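PDB 2C1D: L-cysteine S-thiosulfotransferase subunit SoxA from Paracoccus denitrificans, which forms, with its partner SoxX, a heme enzyme that joins thiosulfate to a cysteine of the carrier protein SoxY, starting periplasmic sulfur oxidation. Local coordinates for residues L49-M59 / S256-H264; M108-A116 / W127-L138. One frame throughout, in Å; residues are numbered along the deposited sequence.

Contact 1 (L49-M59 / S256-H264); sequences LERDDFDNPAM and SVEGVSVRH. With ZN (zinc ion), chain M; HEC (heme c), chain J.
E50 and R263 meet in a salt-bridge network with E258 that joins the loop 49-59 to the C-terminal edge strand 261-263 and continues to a heme c. Charge and hydrogen bonding come first. E50 reaches over with CG anti to its backbone N (chi1 -167°) and an extended chain, and its OE2 accepts twice: R263 NH2 arrives at 3.0 Å on the syn lone pair, the carboxylate and guanidinium nearly coplanar, while V262 N comes from above the carboxylate plane at 3.1 Å. E50 OE1 lies 2.5 Å from E258 OE1; R263 NH1 bonds to that same E258 oxygen, and S37 holds E258 OE2. Apolar contacts flank this polar centre. L49 CD1 packs on V262 CG1, whose sister CG2 rests against P57 CD; A58 CB presses tightly on V260 CG2 at 3.4 Å, and M59 SD also touches that methyl. Farther round the loop lies a zinc site, with D55 OD2 at 1.8 Å from the zinc and D52, its other ligand here, farther off. S261 OG, bonded to G204 O, sits over one guanidinium face of R263, and R263 NE gives a nearly straight bond (164°) to the heme propionate O1A at 3.0 Å.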
loop_
_atom_site.group_PDB
_atom_site.type_symbol
_atom_site.label_atom_id
_atom_site.label_comp_id
_atom_site.label_asym_id
_atom_site.label_seq_id
_atom_site.Cartn_x
_atom_site.Cartn_y
_atom_site.Cartn_z
ATOM N N LEU A 49 9.905 18.942 0.761
ATOM C CA LEU A 49 10.851 18.249 1.642
ATOM C C LEU A 49 11.841 17.345 0.913
ATOM O O LEU A 49 12.879 17.017 1.452
ATOM C CB LEU A 49 10.114 17.425 2.675
ATOM C CG LEU A 49 9.270 18.278 3.612
ATOM C CD1 LEU A 49 8.520 17.361 4.514
ATOM C CD2 LEU A 49 10.156 19.242 4.401
ATOM N N GLU A 50 11.523 16.934 -0.300
ATOM C CA GLU A 50 12.430 16.059 -1.050
ATOM C C GLU A 50 13.327 16.851 -2.005
ATOM O O GLU A 50 14.278 16.280 -2.570
ATOM C CB GLU A 50 11.622 15.005 -1.809
ATOM C CG GLU A 50 12.456 13.878 -2.363
ATOM C CD GLU A 50 11.643 12.662 -2.792
ATOM O OE1 GLU A 50 12.153 11.911 -3.652
ATOM O OE2 GLU A 50 10.516 12.436 -2.278
ATOM N N ARG A 51 13.008 18.146 -2.200
ATOM C CA ARG A 51 13.675 18.993 -3.206
ATOM C C ARG A 51 15.093 19.380 -2.877
ATOM O O ARG A 51 15.813 19.820 -3.767
ATOM C CB ARG A 51 12.959 20.320 -3.436
ATOM C CG ARG A 51 11.618 20.174 -3.998
ATOM C CD ARG A 51 10.903 21.499 -4.282
ATOM N NE ARG A 51 10.446 21.309 -5.631
ATOM C CZ ARG A 51 9.227 21.125 -6.032
ATOM N NH1 ARG A 51 8.178 21.268 -5.250
ATOM N NH2 ARG A 51 9.069 20.871 -7.308
ATOM N N ASP A 52 15.472 19.294 -1.610
ATOM C CA ASP A 52 16.870 19.456 -1.278
ATOM C C ASP A 52 17.295 18.745 -0.013
ATOM O O ASP A 52 16.555 18.643 0.966
ATOM C CB ASP A 52 17.235 20.923 -1.198
ATOM C CG ASP A 52 16.618 21.575 -0.050
ATOM O OD1 ASP A 52 15.402 21.837 -0.126
ATOM O OD2 ASP A 52 17.277 21.803 0.987
ATOM N N ASP A 53 18.531 18.272 -0.042
ATOM C CA ASP A 53 19.051 17.428 1.008
ATOM C C ASP A 53 19.092 18.095 2.354
ATOM O O ASP A 53 18.974 17.412 3.366
ATOM C CB ASP A 53 20.452 16.960 0.633
ATOM C CG ASP A 53 20.441 15.965 -0.531
ATOM O OD1 ASP A 53 19.353 15.492 -0.919
ATOM O OD2 ASP A 53 21.477 15.620 -1.116
ATOM N N PHE A 54 19.281 19.417 2.388
ATOM C CA PHE A 54 19.312 20.130 3.668
ATOM C C PHE A 54 17.989 19.948 4.435
ATOM O O PHE A 54 17.998 19.767 5.656
ATOM C CB PHE A 54 19.658 21.620 3.456
ATOM C CG PHE A 54 19.910 22.386 4.732
ATOM C CD1 PHE A 54 21.183 22.426 5.303
ATOM C CD2 PHE A 54 18.882 23.085 5.351
ATOM C CE1 PHE A 54 21.417 23.151 6.490
ATOM C CE2 PHE A 54 19.108 23.809 6.526
ATOM C CZ PHE A 54 20.376 23.841 7.095
ATOM N N ASP A 55 16.867 19.995 3.714
ATOM C CA ASP A 55 15.515 19.968 4.299
ATOM C C ASP A 55 14.929 18.539 4.402
ATOM O O ASP A 55 13.898 18.338 5.041
ATOM C CB ASP A 55 14.523 20.836 3.468
ATOM C CG ASP A 55 14.961 22.309 3.264
ATOM O OD1 ASP A 55 15.449 22.912 4.244
ATOM O OD2 ASP A 55 14.779 22.952 2.152
ATOM N N ASN A 56 15.569 17.552 3.754
ATOM C CA ASN A 56 15.039 16.185 3.672
ATOM C C ASN A 56 15.344 15.458 4.974
ATOM O O ASN A 56 16.499 15.150 5.226
ATOM C CB ASN A 56 15.677 15.461 2.481
ATOM C CG ASN A 56 15.064 14.094 2.213
ATOM O OD1 ASN A 56 15.150 13.553 1.084
ATOM N ND2 ASN A 56 14.479 13.515 3.227
ATOM N N PRO A 57 14.335 15.156 5.795
ATOM C CA PRO A 57 14.602 14.521 7.096
ATOM C C PRO A 57 15.217 13.111 6.967
ATOM O O PRO A 57 15.801 12.619 7.908
ATOM C CB PRO A 57 13.220 14.456 7.761
ATOM C CG PRO A 57 12.347 15.325 6.951
ATOM C CD PRO A 57 12.895 15.369 5.584
ATOM N N ALA A 58 15.061 12.471 5.818
ATOM C CA ALA A 58 15.666 11.148 5.611
ATOM C C ALA A 58 17.185 11.183 5.658
ATOM O O ALA A 58 17.792 10.176 5.968
ATOM C CB ALA A 58 15.186 10.532 4.297
ATOM N N MET A 59 17.801 12.333 5.370
ATOM C CA MET A 59 19.275 12.420 5.289
ATOM C C MET A 59 19.968 12.278 6.644
ATOM O O MET A 59 21.170 11.973 6.744
ATOM C CB MET A 59 19.701 13.715 4.584
ATOM C CG MET A 59 19.212 13.808 3.136
ATOM S SD MET A 59 19.933 12.529 2.040
ATOM C CE MET A 59 21.538 13.162 1.920
ATOM N N SER A 256 13.341 7.282 -11.858
ATOM C CA SER A 256 14.596 7.323 -11.141
ATOM C C SER A 256 14.480 6.768 -9.719
ATOM O O SER A 256 13.470 6.906 -9.002
ATOM C CB SER A 256 15.166 8.753 -11.038
ATOM O OG SER A 256 15.345 9.369 -12.306
ATOM N N VAL A 257 15.570 6.186 -9.284
ATOM C CA VAL A 257 15.782 5.960 -7.884
ATOM C C VAL A 257 15.808 7.337 -7.209
ATOM O O VAL A 257 16.655 8.162 -7.531
ATOM C CB VAL A 257 17.110 5.232 -7.657
ATOM C CG1 VAL A 257 17.391 5.118 -6.203
ATOM C CG2 VAL A 257 17.063 3.838 -8.262
ATOM N N GLU A 258 14.911 7.572 -6.261
ATOM C CA GLU A 258 14.872 8.856 -5.548
ATOM C C GLU A 258 15.968 8.976 -4.485
ATOM O O GLU A 258 16.337 10.095 -4.108
ATOM C CB GLU A 258 13.469 9.112 -4.976
ATOM C CG GLU A 258 12.456 9.265 -6.115
ATOM C CD GLU A 258 11.017 9.525 -5.708
ATOM O OE1 GLU A 258 10.733 10.059 -4.614
ATOM O OE2 GLU A 258 10.132 9.227 -6.543
ATOM N N GLY A 259 16.522 7.839 -4.062
ATOM C CA GLY A 259 17.480 7.773 -2.966
ATOM C C GLY A 259 16.743 7.517 -1.682
ATOM O O GLY A 259 16.524 6.377 -1.311
ATOM N N VAL A 260 16.354 8.588 -0.999
ATOM C CA VAL A 260 15.456 8.488 0.146
ATOM C C VAL A 260 14.352 9.519 -0.016
ATOM O O VAL A 260 14.615 10.725 -0.071
ATOM C CB VAL A 260 16.165 8.681 1.534
ATOM C CG1 VAL A 260 16.910 7.425 1.959
ATOM C CG2 VAL A 260 17.082 9.918 1.552
ATOM N N SER A 261 13.115 9.042 -0.134
ATOM C CA SER A 261 12.004 9.903 -0.473
ATOM C C SER A 261 11.307 10.384 0.788
ATOM O O SER A 261 11.590 9.896 1.873
ATOM C CB SER A 261 11.017 9.182 -1.392
ATOM O OG SER A 261 10.234 8.262 -0.683
ATOM N N VAL A 262 10.438 11.382 0.639
ATOM C CA VAL A 262 9.582 11.843 1.748
ATOM C C VAL A 262 8.120 11.710 1.345
ATOM O O VAL A 262 7.720 12.154 0.265
ATOM C CB VAL A 262 9.867 13.314 2.135
ATOM C CG1 VAL A 262 9.037 13.723 3.334
ATOM C CG2 VAL A 262 11.368 13.494 2.438
ATOM N N ARG A 263 7.346 11.078 2.216
ATOM C CA ARG A 263 5.909 10.843 2.002
ATOM C C ARG A 263 5.175 11.118 3.325
ATOM O O ARG A 263 5.839 11.338 4.349
ATOM C CB ARG A 263 5.698 9.384 1.551
ATOM C CG ARG A 263 6.420 9.018 0.260
ATOM C CD ARG A 263 5.754 9.541 -0.988
ATOM N NE ARG A 263 6.438 9.094 -2.194
ATOM C CZ ARG A 263 7.476 9.709 -2.748
ATOM N NH1 ARG A 263 8.041 9.175 -3.818
ATOM N NH2 ARG A 263 7.957 10.847 -2.240
ATOM N N HIS A 264 3.834 11.124 3.321
ATOM C CA HIS A 264 3.044 11.195 4.579
ATOM C C HIS A 264 3.257 9.908 5.370
ATOM O O HIS A 264 3.370 8.813 4.840
ATOM C CB HIS A 264 1.529 11.437 4.319
ATOM C CG HIS A 264 0.620 11.131 5.495
ATOM N ND1 HIS A 264 -0.458 11.932 5.829
ATOM C CD2 HIS A 264 0.575 10.079 6.362
ATOM C CE1 HIS A 264 -1.099 11.408 6.865
ATOM N NE2 HIS A 264 -0.490 10.286 7.212
ATOM O OXT HIS A 264 3.341 9.884 6.591
HETATM ZN ZN ZN M . 15.905 24.122 1.395
HETATM FE FE HEC J . -0.931 0.713 -0.811
HETATM C CHA HEC J . 0.741 3.617 -0.143
HETATM C CHB HEC J . 2.034 -0.621 -2.010
HETATM C CHC HEC J . -2.495 -2.229 -1.352
HETATM C CHD HEC J . -3.915 2.178 -0.114
HETATM N NA HEC J . 1.043 1.395 -1.039
HETATM C C1A HEC J . 1.501 2.633 -0.693
HETATM C C2A HEC J . 2.896 2.708 -1.030
HETATM C C3A HEC J . 3.248 1.511 -1.548
HETATM C C4A HEC J . 2.083 0.673 -1.567
HETATM C CMA HEC J . 4.624 1.069 -2.041
HETATM C CAA HEC J . 3.819 3.934 -0.826
HETATM C CBA HEC J . 3.967 4.673 -2.168
HETATM C CGA HEC J . 4.927 5.851 -2.048
HETATM O O1A HEC J . 5.135 6.540 -3.073
HETATM O O2A HEC J . 5.471 6.124 -0.927
HETATM N NB HEC J . -0.355 -1.045 -1.526
HETATM C C1B HEC J . 0.916 -1.431 -1.923
HETATM C C2B HEC J . 0.906 -2.838 -2.177
HETATM C C3B HEC J . -0.335 -3.282 -2.015
HETATM C C4B HEC J . -1.138 -2.176 -1.574
HETATM C CMB HEC J . 2.116 -3.635 -2.671
HETATM C CAB HEC J . -0.816 -4.739 -2.189
HETATM C CBB HEC J . -0.159 -5.580 -1.332
HETATM N NC HEC J . -2.878 0.088 -0.753
HETATM C C1C HEC J . -3.308 -1.170 -1.039
HETATM C C2C HEC J . -4.743 -1.234 -0.846
HETATM C C3C HEC J . -5.154 0.002 -0.503
HETATM C C4C HEC J . -3.962 0.838 -0.454
HETATM C CMC HEC J . -5.542 -2.538 -1.064
HETATM C CAC HEC J . -6.565 0.606 -0.188
HETATM C CBC HEC J . -7.512 -0.006 0.537
HETATM N ND HEC J . -1.485 2.548 -0.224
HETATM C C1D HEC J . -2.801 2.948 0.020
HETATM C C2D HEC J . -2.819 4.329 0.460
HETATM C C3D HEC J . -1.372 4.760 0.461
HETATM C C4D HEC J . -0.624 3.603 0.024
HETATM C CMD HEC J . -4.031 5.194 0.850
HETATM C CAD HEC J . -0.804 6.160 0.798
HETATM C CBD HEC J . -1.046 7.074 -0.417
HETATM C CGD HEC J . -0.175 6.717 -1.606
HETATM O O1D HEC J . -0.571 5.935 -2.497
HETATM O O2D HEC J . 0.950 7.211 -1.710
#

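Contact 2 (M108-A116 / W127-L138); sequences MIMEDYVNA and WGVTSDNMKDML. With HEC (heme c), chain I.
N115 grips the backbone of W127 at both ends of its amide: ND2 donates to W127 O at 2.9 Å, in the carbonyl plane and on a lone pair, and OD1 accepts from W127 N at 2.9 Å, the donor tilted 26° from the carbonyl plane. Replacing N115 by a leucine would probably leave W127 N and O without these mates and the 128-131 turn that follows W127 freer to shift. Beside the amide, M134 doubles back at chi2 and chi3, bringing CE to 3.4 Å from N115 ND2 while SD lies along V114 CG1. That same valine methyl reaches W127 CZ3, and V114 CG2 faces L138 CD2. L138 divides its branches, CD2 meeting M110 CG at 3.6 Å and CD1 meeting E111 CD at 3.5 Å. A water bridges E111 OE2 to V129 O, donating to both. Farther out, N133 CB covers one face of the W127 ring, and S131 caps helix 132-138 by accepting from M134 N. The short helical segments run at 112° to each other, and M137 CG touches a heme methyl as Y113 lays a ring face against a propionate arm: two helices walling the heme pocket of a cytochrome c domain.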
loop_
_atom_site.group_PDB
_atom_site.type_symbol
_atom_site.label_atom_id
_atom_site.label_comp_id
_atom_site.label_asym_id
_atom_site.label_seq_id
_atom_site.Cartn_x
_atom_site.Cartn_y
_atom_site.Cartn_z
ATOM N N MET A 108 17.376 -11.939 -4.255
ATOM C CA MET A 108 17.853 -11.124 -3.157
ATOM C C MET A 108 17.127 -9.782 -3.160
ATOM O O MET A 108 17.011 -9.162 -4.203
ATOM C CB MET A 108 19.361 -10.888 -3.285
ATOM C CG MET A 108 20.193 -12.158 -3.401
ATOM S SD MET A 108 20.334 -12.991 -1.850
ATOM C CE MET A 108 21.674 -12.141 -1.006
ATOM N N ILE A 109 16.597 -9.391 -2.002
ATOM C CA ILE A 109 16.289 -7.997 -1.717
ATOM C C ILE A 109 17.505 -7.470 -0.996
ATOM O O ILE A 109 18.375 -8.240 -0.607
ATOM C CB ILE A 109 14.990 -7.816 -0.876
ATOM C CG1 ILE A 109 15.096 -8.474 0.508
ATOM C CG2 ILE A 109 13.822 -8.380 -1.643
ATOM C CD1 ILE A 109 13.857 -8.355 1.375
ATOM N N MET A 110 17.570 -6.165 -0.813
ATOM C CA MET A 110 18.775 -5.535 -0.334
ATOM C C MET A 110 19.096 -6.027 1.049
ATOM O O MET A 110 20.268 -6.236 1.379
ATOM C CB MET A 110 18.640 -4.016 -0.346
ATOM C CG MET A 110 19.981 -3.275 -0.149
ATOM S SD MET A 110 21.089 -3.508 -1.552
ATOM C CE MET A 110 20.319 -2.454 -2.697
ATOM N N GLU A 111 18.049 -6.229 1.849
ATOM C CA GLU A 111 18.158 -6.739 3.202
ATOM C C GLU A 111 18.926 -8.076 3.227
ATOM O O GLU A 111 19.678 -8.340 4.160
ATOM C CB GLU A 111 16.761 -6.936 3.815
ATOM C CG GLU A 111 16.007 -5.663 4.153
ATOM C CD GLU A 111 15.124 -5.148 3.033
ATOM O OE1 GLU A 111 15.467 -5.334 1.837
ATOM O OE2 GLU A 111 14.096 -4.517 3.346
ATOM N N ASP A 112 18.732 -8.915 2.211
ATOM C CA ASP A 112 19.463 -10.178 2.155
ATOM C C ASP A 112 20.954 -9.962 1.917
ATOM O O ASP A 112 21.744 -10.668 2.486
ATOM C CB ASP A 112 18.941 -11.097 1.069
ATOM C CG ASP A 112 17.502 -11.478 1.264
ATOM O OD1 ASP A 112 17.095 -11.832 2.406
ATOM O OD2 ASP A 112 16.718 -11.479 0.292
ATOM N N TYR A 113 21.358 -9.035 1.042
ATOM C CA TYR A 113 22.802 -8.804 0.872
ATOM C C TYR A 113 23.416 -8.258 2.150
ATOM O O TYR A 113 24.491 -8.686 2.565
ATOM C CB TYR A 113 23.092 -7.831 -0.271
ATOM C CG TYR A 113 22.998 -8.381 -1.677
ATOM C CD1 TYR A 113 22.299 -7.689 -2.665
ATOM C CD2 TYR A 113 23.640 -9.559 -2.031
ATOM C CE1 TYR A 113 22.214 -8.169 -3.952
ATOM C CE2 TYR A 113 23.580 -10.055 -3.326
ATOM C CZ TYR A 113 22.861 -9.356 -4.285
ATOM O OH TYR A 113 22.805 -9.830 -5.565
ATOM N N VAL A 114 22.739 -7.313 2.791
ATOM C CA VAL A 114 23.291 -6.707 3.993
ATOM C C VAL A 114 23.461 -7.824 5.032
ATOM O O VAL A 114 24.528 -7.985 5.579
ATOM C CB VAL A 114 22.407 -5.546 4.524
ATOM C CG1 VAL A 114 22.908 -5.048 5.837
ATOM C CG2 VAL A 114 22.361 -4.385 3.495
ATOM N N ASN A 115 22.440 -8.635 5.247
ATOM C CA ASN A 115 22.561 -9.687 6.266
ATOM C C ASN A 115 23.546 -10.825 5.926
ATOM O O ASN A 115 24.080 -11.498 6.843
ATOM C CB ASN A 115 21.191 -10.253 6.657
ATOM C CG ASN A 115 20.610 -9.553 7.868
ATOM O OD1 ASN A 115 21.354 -8.990 8.692
ATOM N ND2 ASN A 115 19.280 -9.554 7.974
ATOM N N ALA A 116 23.794 -11.065 4.652
ATOM C CA ALA A 116 24.814 -12.055 4.301
ATOM C C ALA A 116 26.182 -11.585 4.834
ATOM O O ALA A 116 26.938 -12.368 5.428
ATOM C CB ALA A 116 24.855 -12.333 2.797
ATOM N N TRP A 127 20.740 -8.791 11.481
ATOM C CA TRP A 127 19.927 -7.605 11.784
ATOM C C TRP A 127 18.459 -7.840 11.422
ATOM O O TRP A 127 18.137 -8.432 10.379
ATOM C CB TRP A 127 20.447 -6.361 11.053
ATOM C CG TRP A 127 21.817 -5.867 11.485
ATOM C CD1 TRP A 127 22.535 -6.235 12.596
ATOM C CD2 TRP A 127 22.620 -4.901 10.797
ATOM N NE1 TRP A 127 23.731 -5.557 12.630
ATOM C CE2 TRP A 127 23.803 -4.722 11.546
ATOM C CE3 TRP A 127 22.445 -4.143 9.629
ATOM C CZ2 TRP A 127 24.810 -3.854 11.153
ATOM C CZ3 TRP A 127 23.450 -3.270 9.239
ATOM C CH2 TRP A 127 24.614 -3.133 9.990
ATOM N N GLY A 128 17.567 -7.372 12.296
ATOM C CA GLY A 128 16.148 -7.371 12.011
ATOM C C GLY A 128 15.942 -6.624 10.713
ATOM O O GLY A 128 16.545 -5.581 10.499
ATOM N N VAL A 129 15.072 -7.137 9.850
ATOM C CA VAL A 129 14.841 -6.505 8.548
ATOM C C VAL A 129 14.209 -5.125 8.590
ATOM O O VAL A 129 14.299 -4.396 7.613
ATOM C CB VAL A 129 14.053 -7.422 7.571
ATOM C CG1 VAL A 129 14.792 -8.737 7.409
ATOM C CG2 VAL A 129 12.632 -7.651 8.031
ATOM N N THR A 130 13.573 -4.759 9.711
ATOM C CA THR A 130 13.093 -3.392 9.926
ATOM C C THR A 130 13.770 -2.698 11.101
ATOM O O THR A 130 13.271 -1.680 11.599
ATOM C CB THR A 130 11.563 -3.371 10.143
ATOM O OG1 THR A 130 11.233 -4.137 11.303
ATOM C CG2 THR A 130 10.874 -4.092 9.042
ATOM N N SER A 131 14.898 -3.243 11.538
ATOM C CA SER A 131 15.746 -2.597 12.520
ATOM C C SER A 131 16.326 -1.284 11.996
ATOM O O SER A 131 16.489 -1.064 10.777
ATOM C CB SER A 131 16.902 -3.537 12.922
ATOM O OG SER A 131 17.802 -3.751 11.823
ATOM N N ASP A 132 16.680 -0.421 12.932
ATOM C CA ASP A 132 17.342 0.816 12.581
ATOM C C ASP A 132 18.661 0.605 11.851
ATOM O O ASP A 132 18.941 1.317 10.903
ATOM C CB ASP A 132 17.519 1.693 13.814
ATOM C CG ASP A 132 16.260 2.465 14.132
ATOM O OD1 ASP A 132 16.054 2.860 15.295
ATOM O OD2 ASP A 132 15.406 2.693 13.242
ATOM N N ASN A 133 19.444 -0.391 12.258
ATOM C CA ASN A 133 20.689 -0.688 11.551
ATOM C C ASN A 133 20.403 -0.985 10.086
ATOM O O ASN A 133 21.098 -0.501 9.212
ATOM C CB ASN A 133 21.437 -1.859 12.194
ATOM C CG ASN A 133 22.138 -1.476 13.493
ATOM O OD1 ASN A 133 22.268 -0.298 13.817
ATOM N ND2 ASN A 133 22.596 -2.480 14.235
ATOM N N MET A 134 19.375 -1.781 9.844
ATOM C CA MET A 134 18.965 -2.146 8.488
ATOM C C MET A 134 18.390 -0.994 7.668
ATOM O O MET A 134 18.821 -0.782 6.520
ATOM C CB MET A 134 17.993 -3.308 8.505
ATOM C CG MET A 134 17.761 -3.945 7.140
ATOM S SD MET A 134 19.182 -4.629 6.309
ATOM C CE MET A 134 19.242 -6.277 7.088
ATOM N N LYS A 135 17.467 -0.234 8.241
ATOM C CA LYS A 135 16.850 0.890 7.513
ATOM C C LYS A 135 17.883 1.984 7.193
ATOM O O LYS A 135 17.911 2.521 6.091
ATOM C CB LYS A 135 15.669 1.455 8.304
ATOM C CG LYS A 135 14.598 0.404 8.546
ATOM C CD LYS A 135 13.285 0.966 9.112
ATOM C CE LYS A 135 13.450 1.758 10.409
ATOM N NZ LYS A 135 12.075 2.005 11.014
ATOM N N ASP A 136 18.777 2.276 8.132
ATOM C CA ASP A 136 19.825 3.246 7.861
ATOM C C ASP A 136 20.764 2.739 6.765
ATOM O O ASP A 136 21.203 3.518 5.917
ATOM C CB ASP A 136 20.697 3.560 9.080
ATOM C CG ASP A 136 19.920 4.104 10.281
ATOM O OD1 ASP A 136 18.747 4.568 10.184
ATOM O OD2 ASP A 136 20.443 4.022 11.415
ATOM N N MET A 137 21.130 1.460 6.823
ATOM C CA MET A 137 22.065 0.925 5.839
ATOM C C MET A 137 21.438 0.927 4.442
ATOM O O MET A 137 22.081 1.323 3.480
ATOM C CB MET A 137 22.551 -0.471 6.212
ATOM C CG MET A 137 23.833 -0.874 5.457
ATOM S SD MET A 137 25.215 0.242 5.712
ATOM C CE MET A 137 25.592 -0.166 7.452
ATOM N N LEU A 138 20.171 0.515 4.339
ATOM C CA LEU A 138 19.471 0.560 3.042
ATOM C C LEU A 138 19.368 1.977 2.525
ATOM O O LEU A 138 19.432 2.202 1.325
ATOM C CB LEU A 138 18.058 0.017 3.138
ATOM C CG LEU A 138 17.804 -1.440 3.502
ATOM C CD1 LEU A 138 16.516 -1.948 2.889
ATOM C CD2 LEU A 138 18.948 -2.354 3.182
HETATM FE FE HEC I . 29.688 -6.930 1.962
HETATM C CHA HEC I . 28.626 -8.290 -1.086
HETATM C CHB HEC I . 27.114 -4.796 1.899
HETATM C CHC HEC I . 30.601 -5.911 5.056
HETATM C CHD HEC I . 32.683 -8.578 1.595
HETATM N NA HEC I . 28.183 -6.605 0.635
HETATM C C1A HEC I . 27.919 -7.246 -0.552
HETATM C C2A HEC I . 26.737 -6.669 -1.120
HETATM C C3A HEC I . 26.321 -5.705 -0.290
HETATM C C4A HEC I . 27.207 -5.662 0.849
HETATM C CMA HEC I . 25.090 -4.807 -0.456
HETATM C CAA HEC I . 26.105 -7.117 -2.453
HETATM C CBA HEC I . 27.006 -6.621 -3.568
HETATM C CGA HEC I . 26.644 -7.158 -4.943
HETATM O O1A HEC I . 26.017 -8.235 -5.073
HETATM O O2A HEC I . 27.034 -6.451 -5.912
HETATM N NB HEC I . 28.996 -5.558 3.242
HETATM C C1B HEC I . 27.837 -4.838 3.063
HETATM C C2B HEC I . 27.535 -4.177 4.325
HETATM C C3B HEC I . 28.503 -4.477 5.198
HETATM C C4B HEC I . 29.449 -5.357 4.526
HETATM C CMB HEC I . 26.341 -3.226 4.551
HETATM C CAB HEC I . 28.602 -3.993 6.682
HETATM C CBB HEC I . 27.469 -4.291 7.391
HETATM N NC HEC I . 31.380 -7.193 3.100
HETATM C C1C HEC I . 31.497 -6.747 4.397
HETATM C C2C HEC I . 32.786 -7.192 4.891
HETATM C C3C HEC I . 33.322 -8.039 3.979
HETATM C C4C HEC I . 32.472 -7.972 2.802
HETATM C CMC HEC I . 33.222 -7.031 6.366
HETATM C CAC HEC I . 34.677 -8.820 4.059
HETATM C CBC HEC I . 34.928 -9.603 5.133
HETATM N ND HEC I . 30.508 -8.226 0.472
HETATM C C1D HEC I . 31.760 -8.823 0.601
HETATM C C2D HEC I . 31.941 -9.779 -0.472
HETATM C C3D HEC I . 30.669 -9.713 -1.299
HETATM C C4D HEC I . 29.842 -8.713 -0.644
HETATM C CMD HEC I . 33.146 -10.695 -0.756
HETATM C CAD HEC I . 30.326 -10.525 -2.559
HETATM C CBD HEC I . 30.830 -9.792 -3.765
HETATM C CGD HEC I . 30.388 -10.480 -5.054
HETATM O O1D HEC I . 31.122 -10.360 -6.080
HETATM O O2D HEC I . 29.309 -11.113 -5.045
HETATM O O HOH W 1 12.633 -4.511 5.563
#

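Overall arrangement
From the N terminus the chain runs through helix 44-48 into 49-59, whose partner lies at the C terminus: contact 1 closes a loop of 196 residues. Contact 2 is nested within it and closes quickly, only ten residues separating 108-116 from 127-138. The inner closure shapes the heme pocket of the first cytochrome c domain; the outer one brings the last strand, with its link to the second heme, back to the loop before helix 59-70. Their centres lie 20 Å apart and their nearest atoms about 6 Å, so the two do not touch, yet helix 132-143 serves both, its later residues S139 and L143 meeting V260 and M59.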